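Local structure of 15-O-acetyltransferase (Fusarium sporotrichioides, 3FOT) at residues A[246-251]-A[406-411]; A[253-258]-A[415-420]; A[360-365]-A[398-403]. The protein transfers an acetyl group to the 15-oxygen of trichothecene intermediates on the way to T-2 toxin, as a member of the BAHD acyltransferase superfamily. All coordinates share one frame; numbering follows the deposited sequence.

Contact 1. Residues A[246-251]-A[406-411]; sequences SEFDDK and LQALGL
Phe248 meets Leu409 and Ala408 edge-on, with Leu409 N and Ala408 O at the ring's edge, in its plane. CE1 of Phe248 lies 3.5 Å from Leu409 N and 3.8 Å from Leu409 CB, while CZ of the same ring stands 3.9 Å from Ala408 O. Ala408 points its methyl group at the ring, with CB 4.0 Å from Phe248 CE1. One turn further on, Leu409 CD1 presses on Lys251, 3.7 Å from Lys251 CB and 3.6 Å from Lys251 C. Both Phe248 and Leu409 carry CG anti to the backbone N (chi1 176° and 175°), which swings each side chain into the gap between the helices. That gap is wide: the segment axes pass 10.5 Å apart and cross at -51°, and side chains from each helix span it to end against the other's backbone. Phe405 meets the Phe248 ring edge to face, and the bent Lys251 chain makes a cation-pi contact with Trp400. The direct contact between 246-251 and 406-411 is thus apolar and without hydrogen bonds, and a polar tie between the helices, the Asp249-Arg412 salt bridge, lies beside it.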
loop_
_atom_site.group_PDB
_atom_site.type_symbol
_atom_site.label_atom_id
_atom_site.label_comp_id
_atom_site.label_asym_id
_atom_site.label_seq_id
_atom_site.Cartn_x
_atom_site.Cartn_y
_atom_site.Cartn_z
ATOM N N SER A 246 2.910 -32.439 0.611
ATOM C CA SER A 246 3.970 -32.187 1.607
ATOM C C SER A 246 4.986 -31.106 1.203
ATOM O O SER A 246 5.519 -30.420 2.075
ATOM C CB SER A 246 4.695 -33.483 1.974
ATOM O OG SER A 246 5.327 -33.984 0.819
ATOM N N GLU A 247 5.262 -30.947 -0.093
ATOM C CA GLU A 247 6.154 -29.871 -0.540
ATOM C C GLU A 247 5.575 -28.514 -0.122
ATOM O O GLU A 247 6.295 -27.642 0.382
ATOM C CB GLU A 247 6.337 -29.905 -2.060
ATOM N N PHE A 248 4.272 -28.364 -0.319
ATOM C CA PHE A 248 3.553 -27.159 0.093
ATOM C C PHE A 248 3.651 -26.964 1.616
ATOM O O PHE A 248 4.015 -25.882 2.089
ATOM C CB PHE A 248 2.094 -27.227 -0.394
ATOM C CG PHE A 248 1.234 -26.072 0.060
ATOM C CD1 PHE A 248 1.442 -24.779 -0.445
ATOM C CD2 PHE A 248 0.197 -26.280 0.961
ATOM C CE1 PHE A 248 0.638 -23.725 -0.035
ATOM C CE2 PHE A 248 -0.634 -25.209 1.387
ATOM C CZ PHE A 248 -0.400 -23.931 0.878
ATOM N N ASP A 249 3.358 -28.008 2.387
ATOM C CA ASP A 249 3.463 -27.905 3.840
ATOM C C ASP A 249 4.868 -27.482 4.280
ATOM O O ASP A 249 5.019 -26.623 5.163
ATOM C CB ASP A 249 3.125 -29.234 4.513
ATOM C CG ASP A 249 1.673 -29.638 4.337
ATOM O OD1 ASP A 249 0.809 -28.756 4.079
ATOM O OD2 ASP A 249 1.400 -30.863 4.434
ATOM N N ASP A 250 5.891 -28.101 3.685
ATOM C CA ASP A 250 7.275 -27.815 4.079
ATOM C C ASP A 250 7.643 -26.356 3.770
ATOM O O ASP A 250 8.304 -25.699 4.555
ATOM C CB ASP A 250 8.245 -28.728 3.332
ATOM C CG ASP A 250 8.158 -30.194 3.764
ATOM O OD1 ASP A 250 7.587 -30.509 4.829
ATOM O OD2 ASP A 250 8.683 -31.039 3.000
ATOM N N LYS A 251 7.221 -25.870 2.610
ATOM C CA LYS A 251 7.527 -24.507 2.196
ATOM C C LYS A 251 6.794 -23.512 3.117
ATOM O O LYS A 251 7.363 -22.490 3.513
ATOM C CB LYS A 251 7.078 -24.319 0.752
ATOM C CG LYS A 251 8.016 -23.620 -0.238
ATOM C CD LYS A 251 9.336 -23.104 0.259
ATOM C CE LYS A 251 9.931 -22.150 -0.791
ATOM N NZ LYS A 251 11.423 -22.255 -0.918
ATOM N N LEU A 406 2.555 -20.343 -4.672
ATOM C CA LEU A 406 2.950 -19.220 -3.787
ATOM C C LEU A 406 1.773 -18.419 -3.226
ATOM O O LEU A 406 1.771 -18.086 -2.029
ATOM C CB LEU A 406 4.006 -18.302 -4.428
ATOM C CG LEU A 406 4.695 -17.426 -3.362
ATOM C CD1 LEU A 406 5.574 -18.239 -2.396
ATOM C CD2 LEU A 406 5.481 -16.277 -4.012
ATOM N N GLN A 407 0.759 -18.126 -4.049
ATOM C CA GLN A 407 -0.385 -17.360 -3.517
ATOM C C GLN A 407 -1.125 -18.152 -2.450
ATOM O O GLN A 407 -1.481 -17.600 -1.406
ATOM C CB GLN A 407 -1.330 -16.833 -4.604
ATOM C CG GLN A 407 -2.488 -15.971 -4.047
ATOM C CD GLN A 407 -2.017 -14.735 -3.248
ATOM O OE1 GLN A 407 -0.993 -14.132 -3.556
ATOM N NE2 GLN A 407 -2.782 -14.367 -2.223
ATOM N N ALA A 408 -1.324 -19.451 -2.686
ATOM C CA ALA A 408 -1.936 -20.302 -1.660
ATOM C C ALA A 408 -1.126 -20.295 -0.356
ATOM O O ALA A 408 -1.694 -20.305 0.743
ATOM C CB ALA A 408 -2.107 -21.760 -2.183
ATOM N N LEU A 409 0.196 -20.282 -0.488
ATOM C CA LEU A 409 1.098 -20.287 0.672
ATOM C C LEU A 409 0.941 -18.983 1.450
ATOM O O LEU A 409 0.915 -19.003 2.666
ATOM C CB LEU A 409 2.557 -20.488 0.240
ATOM C CG LEU A 409 3.679 -20.402 1.284
ATOM C CD1 LEU A 409 4.872 -21.335 0.960
ATOM C CD2 LEU A 409 4.189 -18.951 1.374
ATOM N N GLY A 410 0.869 -17.865 0.729
ATOM C CA GLY A 410 0.663 -16.544 1.356
ATOM C C GLY A 410 -0.572 -16.538 2.230
ATOM O O GLY A 410 -0.532 -16.107 3.376
ATOM N N LEU A 411 -1.681 -17.022 1.688
ATOM C CA LEU A 411 -2.942 -17.014 2.414
ATOM C C LEU A 411 -2.808 -17.822 3.700
ATOM O O LEU A 411 -3.227 -17.396 4.767
ATOM C CB LEU A 411 -4.073 -17.564 1.534
ATOM C CG LEU A 411 -4.363 -16.778 0.251
ATOM C CD1 LEU A 411 -5.448 -17.501 -0.545
ATOM C CD2 LEU A 411 -4.757 -15.323 0.538
#

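Contact 2. Residues A[253-258]-A[415-420]; sequences TEYTSA and NFEASY
Thr256 and Phe416 bury the most surface where helices 246-264 and 406-423 pack in this CoA-dependent acyltransferase fold. Thr256 aims its CB across the contact and sets its CG2 methyl 3.7 Å from Phe416 CD2. The CB of Thr256 comes nearly as near, 3.9 Å from Phe416 CE2, so the threonine bears on the CD2-CE2 side of the ring in an oblique approach. A chi1 of 64° places OG1 of Thr256 between its backbone N and carbonyl carbon and turns CG2 to the other helix, so that the methyl rather than the hydroxyl meets the phenyl ring. Leu9, near the start of the modelled chain, touches both Thr256 and Phe416 and extends this apolar patch.

Beside it the chemistry becomes polar. Tyr255 and Glu417 reach out from their helices at about a right angle to each other, and OH of the tyrosine stands 3.1 Å from Glu417 OE1. The carboxylate oxygen lies at the edge of the phenol ring, near its plane, and the two flat groups are turned 30° apart. Another acceptor is within reach of the phenol proton, so this hydrogen bond is possible rather than settled. The Glu417 side chain also lies about 3 Å, nearest atoms, from the side chain of His414, a residue found to bind 15-deacetylcalonectrin, which probably places Glu417 at the margin of the substrate site. Leu259 and Tyr263 of helix 246-264, with Ile39 of helix 36-41, pack on Glu417. Within 253-258, Thr253 O accepts from Ser257 N at 2.9 Å and from Ser257 OG at 3.0 Å, the two donors arriving from opposite faces of the carbonyl plane.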
loop_
_atom_site.group_PDB
_atom_site.type_symbol
_atom_site.label_atom_id
_atom_site.label_comp_id
_atom_site.label_asym_id
_atom_site.label_seq_id
_atom_site.Cartn_x
_atom_site.Cartn_y
_atom_site.Cartn_z
ATOM N N THR A 253 6.012 -24.088 6.245
ATOM C CA THR A 253 6.767 -24.189 7.494
ATOM C C THR A 253 8.107 -23.432 7.411
ATOM O O THR A 253 8.563 -22.839 8.400
ATOM C CB THR A 253 7.000 -25.677 7.851
ATOM O OG1 THR A 253 5.745 -26.269 8.183
ATOM C CG2 THR A 253 7.943 -25.823 9.031
ATOM N N GLU A 254 8.733 -23.447 6.235
ATOM C CA GLU A 254 9.955 -22.691 6.038
ATOM C C GLU A 254 9.676 -21.204 6.233
ATOM O O GLU A 254 10.453 -20.497 6.887
ATOM C CB GLU A 254 10.522 -22.912 4.639
ATOM C CG GLU A 254 11.891 -22.275 4.475
ATOM C CD GLU A 254 12.416 -22.341 3.057
ATOM O OE1 GLU A 254 11.899 -23.145 2.263
ATOM O OE2 GLU A 254 13.363 -21.585 2.747
ATOM N N TYR A 255 8.560 -20.734 5.677
ATOM C CA TYR A 255 8.179 -19.339 5.888
ATOM C C TYR A 255 7.843 -19.024 7.355
ATOM O O TYR A 255 8.361 -18.048 7.915
ATOM C CB TYR A 255 7.068 -18.870 4.934
ATOM C CG TYR A 255 6.688 -17.431 5.234
ATOM C CD1 TYR A 255 7.296 -16.355 4.557
ATOM C CD2 TYR A 255 5.778 -17.130 6.244
ATOM C CE1 TYR A 255 6.955 -15.009 4.876
ATOM C CE2 TYR A 255 5.455 -15.808 6.567
ATOM C CZ TYR A 255 6.050 -14.762 5.885
ATOM O OH TYR A 255 5.678 -13.468 6.252
ATOM N N THR A 256 6.980 -19.816 7.995
ATOM C CA THR A 256 6.596 -19.503 9.383
ATOM C C THR A 256 7.786 -19.587 10.347
ATOM O O THR A 256 7.881 -18.798 11.291
ATOM C CB THR A 256 5.413 -20.356 9.888
ATOM O OG1 THR A 256 5.797 -21.741 9.915
ATOM C CG2 THR A 256 4.205 -20.180 8.957
ATOM N N SER A 257 8.711 -20.517 10.090
ATOM C CA SER A 257 9.945 -20.587 10.861
ATOM C C SER A 257 10.793 -19.326 10.702
ATOM O O SER A 257 11.272 -18.776 11.701
ATOM C CB SER A 257 10.747 -21.838 10.500
ATOM O OG SER A 257 10.074 -22.980 11.007
ATOM N N ALA A 258 10.949 -18.857 9.459
ATOM C CA ALA A 258 11.644 -17.587 9.179
ATOM C C ALA A 258 10.954 -16.380 9.820
ATOM O O ALA A 258 11.619 -15.464 10.340
ATOM C CB ALA A 258 11.781 -17.360 7.699
ATOM N N ASN A 415 -2.543 -16.195 7.459
ATOM C CA ASN A 415 -3.495 -16.602 8.507
ATOM C C ASN A 415 -2.749 -16.898 9.826
ATOM O O ASN A 415 -3.142 -16.456 10.920
ATOM C CB ASN A 415 -4.283 -17.834 8.092
ATOM C CG ASN A 415 -5.410 -17.532 7.123
ATOM O OD1 ASN A 415 -5.830 -16.389 6.943
ATOM N ND2 ASN A 415 -5.926 -18.589 6.499
ATOM N N PHE A 416 -1.654 -17.635 9.708
ATOM C CA PHE A 416 -0.834 -17.945 10.876
ATOM C C PHE A 416 -0.259 -16.670 11.514
ATOM O O PHE A 416 -0.283 -16.494 12.736
ATOM C CB PHE A 416 0.274 -18.932 10.513
ATOM C CG PHE A 416 1.285 -19.107 11.609
ATOM C CD1 PHE A 416 1.035 -19.993 12.658
ATOM C CD2 PHE A 416 2.456 -18.337 11.631
ATOM C CE1 PHE A 416 1.971 -20.130 13.709
ATOM C CE2 PHE A 416 3.380 -18.465 12.668
ATOM C CZ PHE A 416 3.137 -19.377 13.704
ATOM N N GLU A 417 0.244 -15.776 10.671
ATOM C CA GLU A 417 0.847 -14.544 11.147
ATOM C C GLU A 417 -0.146 -13.670 11.943
ATOM O O GLU A 417 0.198 -13.099 13.000
ATOM C CB GLU A 417 1.405 -13.795 9.943
ATOM C CG GLU A 417 2.239 -12.599 10.289
ATOM C CD GLU A 417 3.083 -12.143 9.114
ATOM O OE1 GLU A 417 3.218 -12.895 8.113
ATOM O OE2 GLU A 417 3.625 -11.029 9.212
ATOM N N ALA A 418 -1.379 -13.587 11.455
ATOM C CA ALA A 418 -2.439 -12.844 12.144
ATOM C C ALA A 418 -2.701 -13.405 13.542
ATOM O O ALA A 418 -2.796 -12.661 14.540
ATOM C CB ALA A 418 -3.716 -12.868 11.304
ATOM N N SER A 419 -2.765 -14.731 13.620
ATOM C CA SER A 419 -2.950 -15.417 14.896
ATOM C C SER A 419 -1.771 -15.199 15.835
ATOM O O SER A 419 -1.967 -14.957 17.048
ATOM C CB SER A 419 -3.138 -16.902 14.633
ATOM O OG SER A 419 -4.487 -17.142 14.299
ATOM N N TYR A 420 -0.557 -15.243 15.280
ATOM C CA TYR A 420 0.674 -14.964 16.053
ATOM C C TYR A 420 0.643 -13.540 16.621
ATOM O O TYR A 420 0.935 -13.308 17.810
ATOM C CB TYR A 420 1.931 -15.160 15.189
ATOM C CG TYR A 420 3.224 -15.080 15.970
ATOM C CD1 TYR A 420 3.834 -16.235 16.461
ATOM C CD2 TYR A 420 3.834 -13.853 16.227
ATOM C CE1 TYR A 420 5.019 -16.166 17.191
ATOM C CE2 TYR A 420 5.012 -13.767 16.961
ATOM C CZ TYR A 420 5.605 -14.932 17.429
ATOM O OH TYR A 420 6.769 -14.834 18.148
#

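Contact 3. Residues A[360-365]-A[398-403]; sequences AAVVRI and RQWLEN
Trp400 lays one face of its indole along the backbone of Ala361 and Val362, so that the extended strand packs against the flat of the ring. The CA of Ala361 sits 4.0 Å from the centroid of the five-membered ring of Trp400, 24° off its normal, which makes a CH-pi contact. Further along the same face, Val362 N lies 3.3 Å above the ring plane, displaced toward the rim. The indole is set over the strand by CG lying anti to the carbonyl carbon of Trp400 (chi1 -65°). Its root is packed as well, with Ala361 CB 3.6 Å from Trp400 CB. At the six-membered ring, Val362 CG2 lies 3.5 Å from Trp400 CZ2, and the two side chains run askew to each other.

NE1 of Trp400 and N of Val362 are both donors, and their closeness is not a bond. A water at the indole edge, in its plane, bridges the two residues: it accepts from Trp400 NE1 at 2.8 Å and donates to Val362 O at 2.6 Å. This bridge satisfies the indole N-H inside a buried contact and should help fix the rotation of the ring. The strand is one half of a two-stranded antiparallel sheet, bonded to 333-340 through Ala361 with Thr337 and Val363 with Ser335. Ala360 touches His414, so this end of the strand probably borders the 15-deacetylcalonectrin site. Tyr397 of helix 379-401 packs on Ala361 and Val363, Leu406 and Leu409 of helix 406-423 close on Trp400, and Tyr255 of helix 246-264 packs on Ala360, Val362 and Trp400.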
loop_
_atom_site.group_PDB
_atom_site.type_symbol
_atom_site.label_atom_id
_atom_site.label_comp_id
_atom_site.label_asym_id
_atom_site.label_seq_id
_atom_site.Cartn_x
_atom_site.Cartn_y
_atom_site.Cartn_z
ATOM N N ALA A 360 4.002 -13.999 0.046
ATOM C CA ALA A 360 5.163 -13.883 0.917
ATOM C C ALA A 360 6.380 -14.503 0.228
ATOM O O ALA A 360 6.238 -15.401 -0.605
ATOM C CB ALA A 360 4.884 -14.605 2.221
ATOM N N ALA A 361 7.566 -13.976 0.542
ATOM C CA ALA A 361 8.847 -14.571 0.136
ATOM C C ALA A 361 9.839 -14.287 1.252
ATOM O O ALA A 361 9.567 -13.466 2.127
ATOM C CB ALA A 361 9.360 -13.966 -1.196
ATOM N N VAL A 362 10.983 -14.962 1.246
ATOM C CA VAL A 362 11.979 -14.696 2.268
ATOM C C VAL A 362 13.267 -14.305 1.558
ATOM O O VAL A 362 13.838 -15.091 0.794
ATOM C CB VAL A 362 12.222 -15.903 3.228
ATOM C CG1 VAL A 362 13.257 -15.547 4.270
ATOM C CG2 VAL A 362 10.926 -16.326 3.916
ATOM N N VAL A 363 13.676 -13.061 1.770
ATOM C CA VAL A 363 14.982 -12.585 1.307
ATOM C C VAL A 363 16.068 -13.084 2.272
ATOM O O VAL A 363 15.932 -12.954 3.484
ATOM C CB VAL A 363 14.987 -11.042 1.242
ATOM C CG1 VAL A 363 16.392 -10.481 0.927
ATOM C CG2 VAL A 363 13.992 -10.589 0.212
ATOM N N ARG A 364 17.151 -13.625 1.715
ATOM C CA ARG A 364 18.270 -14.121 2.495
ATOM C C ARG A 364 19.575 -13.636 1.916
ATOM O O ARG A 364 19.816 -13.782 0.714
ATOM C CB ARG A 364 18.277 -15.651 2.511
ATOM C CG ARG A 364 17.125 -16.283 3.227
ATOM C CD ARG A 364 17.221 -17.812 3.127
ATOM N NE ARG A 364 18.611 -18.277 3.246
ATOM C CZ ARG A 364 19.198 -18.665 4.375
ATOM N NH1 ARG A 364 18.531 -18.668 5.527
ATOM N NH2 ARG A 364 20.466 -19.056 4.351
ATOM N N ILE A 365 20.409 -13.041 2.763
ATOM C CA ILE A 365 21.750 -12.638 2.336
ATOM C C ILE A 365 22.730 -13.172 3.388
ATOM O O ILE A 365 22.657 -12.788 4.549
ATOM C CB ILE A 365 21.909 -11.099 2.181
ATOM C CG1 ILE A 365 20.865 -10.517 1.198
ATOM C CG2 ILE A 365 23.368 -10.750 1.773
ATOM C CD1 ILE A 365 20.624 -9.028 1.346
ATOM N N ARG A 398 13.629 -15.779 -6.312
ATOM C CA ARG A 398 13.455 -16.931 -7.212
ATOM C C ARG A 398 12.964 -18.202 -6.496
ATOM O O ARG A 398 12.066 -18.876 -6.995
ATOM C CB ARG A 398 14.751 -17.203 -7.991
ATOM C CG ARG A 398 14.555 -17.837 -9.347
ATOM N N GLN A 399 13.510 -18.497 -5.317
ATOM C CA GLN A 399 13.099 -19.666 -4.538
ATOM C C GLN A 399 11.627 -19.613 -4.158
ATOM O O GLN A 399 11.035 -20.621 -3.796
ATOM C CB GLN A 399 13.925 -19.790 -3.248
ATOM N N TRP A 400 11.042 -18.426 -4.217
ATOM C CA TRP A 400 9.671 -18.274 -3.774
ATOM C C TRP A 400 8.769 -18.021 -4.959
ATOM O O TRP A 400 7.775 -18.706 -5.136
ATOM C CB TRP A 400 9.579 -17.167 -2.719
ATOM C CG TRP A 400 10.332 -17.564 -1.463
ATOM C CD1 TRP A 400 11.659 -17.364 -1.201
ATOM C CD2 TRP A 400 9.804 -18.280 -0.340
ATOM N NE1 TRP A 400 11.985 -17.898 0.019
ATOM C CE2 TRP A 400 10.869 -18.480 0.565
ATOM C CE3 TRP A 400 8.535 -18.772 -0.013
ATOM C CZ2 TRP A 400 10.704 -19.150 1.785
ATOM C CZ3 TRP A 400 8.366 -19.439 1.185
ATOM C CH2 TRP A 400 9.443 -19.624 2.082
ATOM N N LEU A 401 9.143 -17.053 -5.787
ATOM C CA LEU A 401 8.303 -16.595 -6.878
ATOM C C LEU A 401 8.076 -17.615 -7.995
ATOM O O LEU A 401 7.057 -17.568 -8.665
ATOM C CB LEU A 401 8.859 -15.304 -7.465
ATOM C CG LEU A 401 9.193 -14.105 -6.560
ATOM C CD1 LEU A 401 9.691 -12.968 -7.463
ATOM C CD2 LEU A 401 8.036 -13.649 -5.682
ATOM N N GLU A 402 9.020 -18.527 -8.189
ATOM C CA GLU A 402 8.899 -19.505 -9.275
ATOM C C GLU A 402 7.961 -20.653 -8.901
ATOM O O GLU A 402 7.679 -21.522 -9.724
ATOM C CB GLU A 402 10.277 -20.032 -9.691
ATOM C CG GLU A 402 11.260 -18.950 -10.154
ATOM C CD GLU A 402 10.718 -18.026 -11.227
ATOM O OE1 GLU A 402 10.431 -18.501 -12.351
ATOM O OE2 GLU A 402 10.603 -16.811 -10.949
ATOM N N ASN A 403 7.454 -20.642 -7.672
ATOM C CA ASN A 403 6.594 -21.709 -7.215
ATOM C C ASN A 403 5.110 -21.473 -7.506
ATOM O O ASN A 403 4.568 -20.457 -7.086
ATOM C CB ASN A 403 6.782 -21.907 -5.732
ATOM C CG ASN A 403 6.481 -23.287 -5.338
ATOM O OD1 ASN A 403 5.385 -23.791 -5.611
ATOM N ND2 ASN A 403 7.463 -23.955 -4.742
HETATM O O HOH W 1 14.618 -17.574 0.953
#

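How the contacts relate
Contacts 1 and 2 join the same two helices, 246-264 and 406-423, at successive levels about 11 Å apart between centres, whereas contact 3 fastens the strand 358-365 to the end of helix 379-401. Contacts 1 and 3 are buried; contact 2 is only partly so. The chemistry differs too: plain apolar packing in contact 1, an apolar patch beside a phenol-carboxylate pair in contact 2, and ring-over-backbone packing with a bridging water in contact 3. Contact 3 meets both others. Tyr255 CE1 lies 3.4 Å from Ala360 CB, and Leu406 CD2 lies 3.5 Å from Trp400 O, so strand and helices pack as one region, with His414 near Ala360, Leu409 and Glu417.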